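Local coordinates for YusO protein (Bacillus subtilis, PDB 1S3J) that represses the multidrug resistance operon mdtRP by binding directly to its promoter region as a homodimeric MarR-family transcription factor, at residues Ile81-Asn86 / Ile93-Thr98. Numbering follows the deposited sequence.
Sequences IARTHN and IDLSLT
The beta hairpin, or wing, of the MarR-type winged helix-turn-helix is built here by strands 81-85 and 93-97, whose short axes run antiparallel at 148°. Two hydrogen-bonded pairs define the register: A82 with S96, and T84 with D94, where D94 N reaches T84 O at 2.8 Å. On the face carrying R83 and L95, the two side chains lie side by side. R83 CG sits 3.5 Å from L95 CD2, and R83 CD is 3.7 Å from I93 CG2, so its methylenes rest on one methyl of each while the guanidinium goes on to a salt bridge with D73 of helix 65-77. I81 CD1 meets L95 CD2 within the hairpin; I81 packs on A72 and L75 of helix 65-77 and L95 on I57, which seats the wing against the helix-turn-helix. The face of T84, D94 and S96 is hydrated instead. One water donates to T84 OG1 and D94 OD2; another accepts from T84 OG1 and S96 OG, its O 2.6 Å from S96 OG, and donates to A82 O and D94 O, bridging the strands. Near the turn N86 ND2 donates almost straight (177°) to the syn lone pair of D94 OD1 at 3.1 Å, with amide and carboxylate planes 76° apart.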
# COMPACT_ATOMS: atom_id res chain seq x y z
N ILE A 81 -0.43 1.32 -25.41
CA ILE A 81 0.87 1.89 -25.67
C ILE A 81 1.38 1.43 -27.03
O ILE A 81 0.89 0.44 -27.58
CB ILE A 81 1.88 1.47 -24.59
CG1 ILE A 81 2.18 -0.02 -24.70
CG2 ILE A 81 1.38 1.86 -23.20
CD1 ILE A 81 3.38 -0.41 -23.94
N ALA A 82 2.40 2.12 -27.52
CA ALA A 82 3.14 1.71 -28.70
C ALA A 82 4.62 1.67 -28.36
O ALA A 82 5.09 2.45 -27.53
CB ALA A 82 2.88 2.67 -29.87
N ARG A 83 5.33 0.73 -28.97
CA ARG A 83 6.76 0.70 -28.92
C ARG A 83 7.33 1.26 -30.21
O ARG A 83 6.80 0.98 -31.28
CB ARG A 83 7.29 -0.72 -28.75
CG ARG A 83 6.84 -1.43 -27.51
CD ARG A 83 7.61 -2.67 -27.23
NE ARG A 83 6.72 -3.77 -26.89
CZ ARG A 83 6.93 -4.63 -25.90
NH1 ARG A 83 8.02 -4.56 -25.14
NH2 ARG A 83 6.04 -5.58 -25.68
N THR A 84 8.40 2.02 -30.09
CA THR A 84 9.15 2.57 -31.23
C THR A 84 10.66 2.48 -30.95
O THR A 84 11.09 2.32 -29.80
CB THR A 84 8.72 4.04 -31.52
OG1 THR A 84 8.70 4.83 -30.32
CG2 THR A 84 7.25 4.08 -32.03
N HIS A 85 11.47 2.52 -32.00
CA HIS A 85 12.91 2.56 -31.83
C HIS A 85 13.31 3.96 -31.41
O HIS A 85 12.73 4.95 -31.86
CB HIS A 85 13.63 2.17 -33.12
CG HIS A 85 13.27 0.80 -33.60
ND1 HIS A 85 13.55 -0.34 -32.87
CD2 HIS A 85 12.61 0.38 -34.70
CE1 HIS A 85 13.10 -1.40 -33.52
NE2 HIS A 85 12.53 -0.99 -34.64
N ASN A 86 14.31 4.00 -30.54
CA ASN A 86 14.88 5.23 -30.04
C ASN A 86 15.68 5.86 -31.16
O ASN A 86 16.34 5.15 -31.92
CB ASN A 86 15.78 4.89 -28.86
CG ASN A 86 16.41 6.11 -28.21
OD1 ASN A 86 17.48 6.53 -28.61
ND2 ASN A 86 15.76 6.64 -27.18
N ILE A 93 14.29 0.56 -27.00
CA ILE A 93 12.86 0.67 -27.24
C ILE A 93 12.30 1.85 -26.42
O ILE A 93 12.53 1.92 -25.22
CB ILE A 93 12.17 -0.66 -26.83
CG1 ILE A 93 12.80 -1.86 -27.56
CG2 ILE A 93 10.68 -0.59 -27.04
CD1 ILE A 93 12.82 -1.78 -29.08
N ASP A 94 11.61 2.78 -27.07
CA ASP A 94 10.80 3.79 -26.37
C ASP A 94 9.36 3.33 -26.26
O ASP A 94 8.82 2.77 -27.22
CB ASP A 94 10.75 5.11 -27.11
CG ASP A 94 12.08 5.80 -27.19
OD1 ASP A 94 12.95 5.54 -26.34
OD2 ASP A 94 12.31 6.63 -28.09
N LEU A 95 8.74 3.61 -25.11
CA LEU A 95 7.30 3.49 -24.97
C LEU A 95 6.60 4.85 -25.03
O LEU A 95 7.17 5.86 -24.65
CB LEU A 95 6.95 2.80 -23.64
CG LEU A 95 7.56 1.42 -23.47
CD1 LEU A 95 7.24 0.84 -22.10
CD2 LEU A 95 7.09 0.50 -24.58
N SER A 96 5.36 4.84 -25.49
CA SER A 96 4.51 6.02 -25.42
C SER A 96 3.04 5.63 -25.35
O SER A 96 2.66 4.48 -25.65
CB SER A 96 4.79 6.95 -26.60
OG SER A 96 4.67 6.24 -27.83
N LEU A 97 2.18 6.56 -24.95
CA LEU A 97 0.73 6.29 -24.94
C LEU A 97 0.14 6.35 -26.32
O LEU A 97 0.52 7.19 -27.11
CB LEU A 97 -0.01 7.31 -24.08
CG LEU A 97 0.40 7.41 -22.62
CD1 LEU A 97 -0.28 8.61 -22.02
CD2 LEU A 97 0.02 6.13 -21.88
N THR A 98 -0.80 5.45 -26.61
CA THR A 98 -1.71 5.63 -27.74
C THR A 98 -2.84 6.56 -27.28
O THR A 98 -2.92 6.92 -26.09
CB THR A 98 -2.29 4.29 -28.18
OG1 THR A 98 -3.00 3.68 -27.08
CG2 THR A 98 -1.20 3.27 -28.54
O HOH W 1 6.71 4.62 -28.22
O HOH W 2 11.07 6.49 -30.42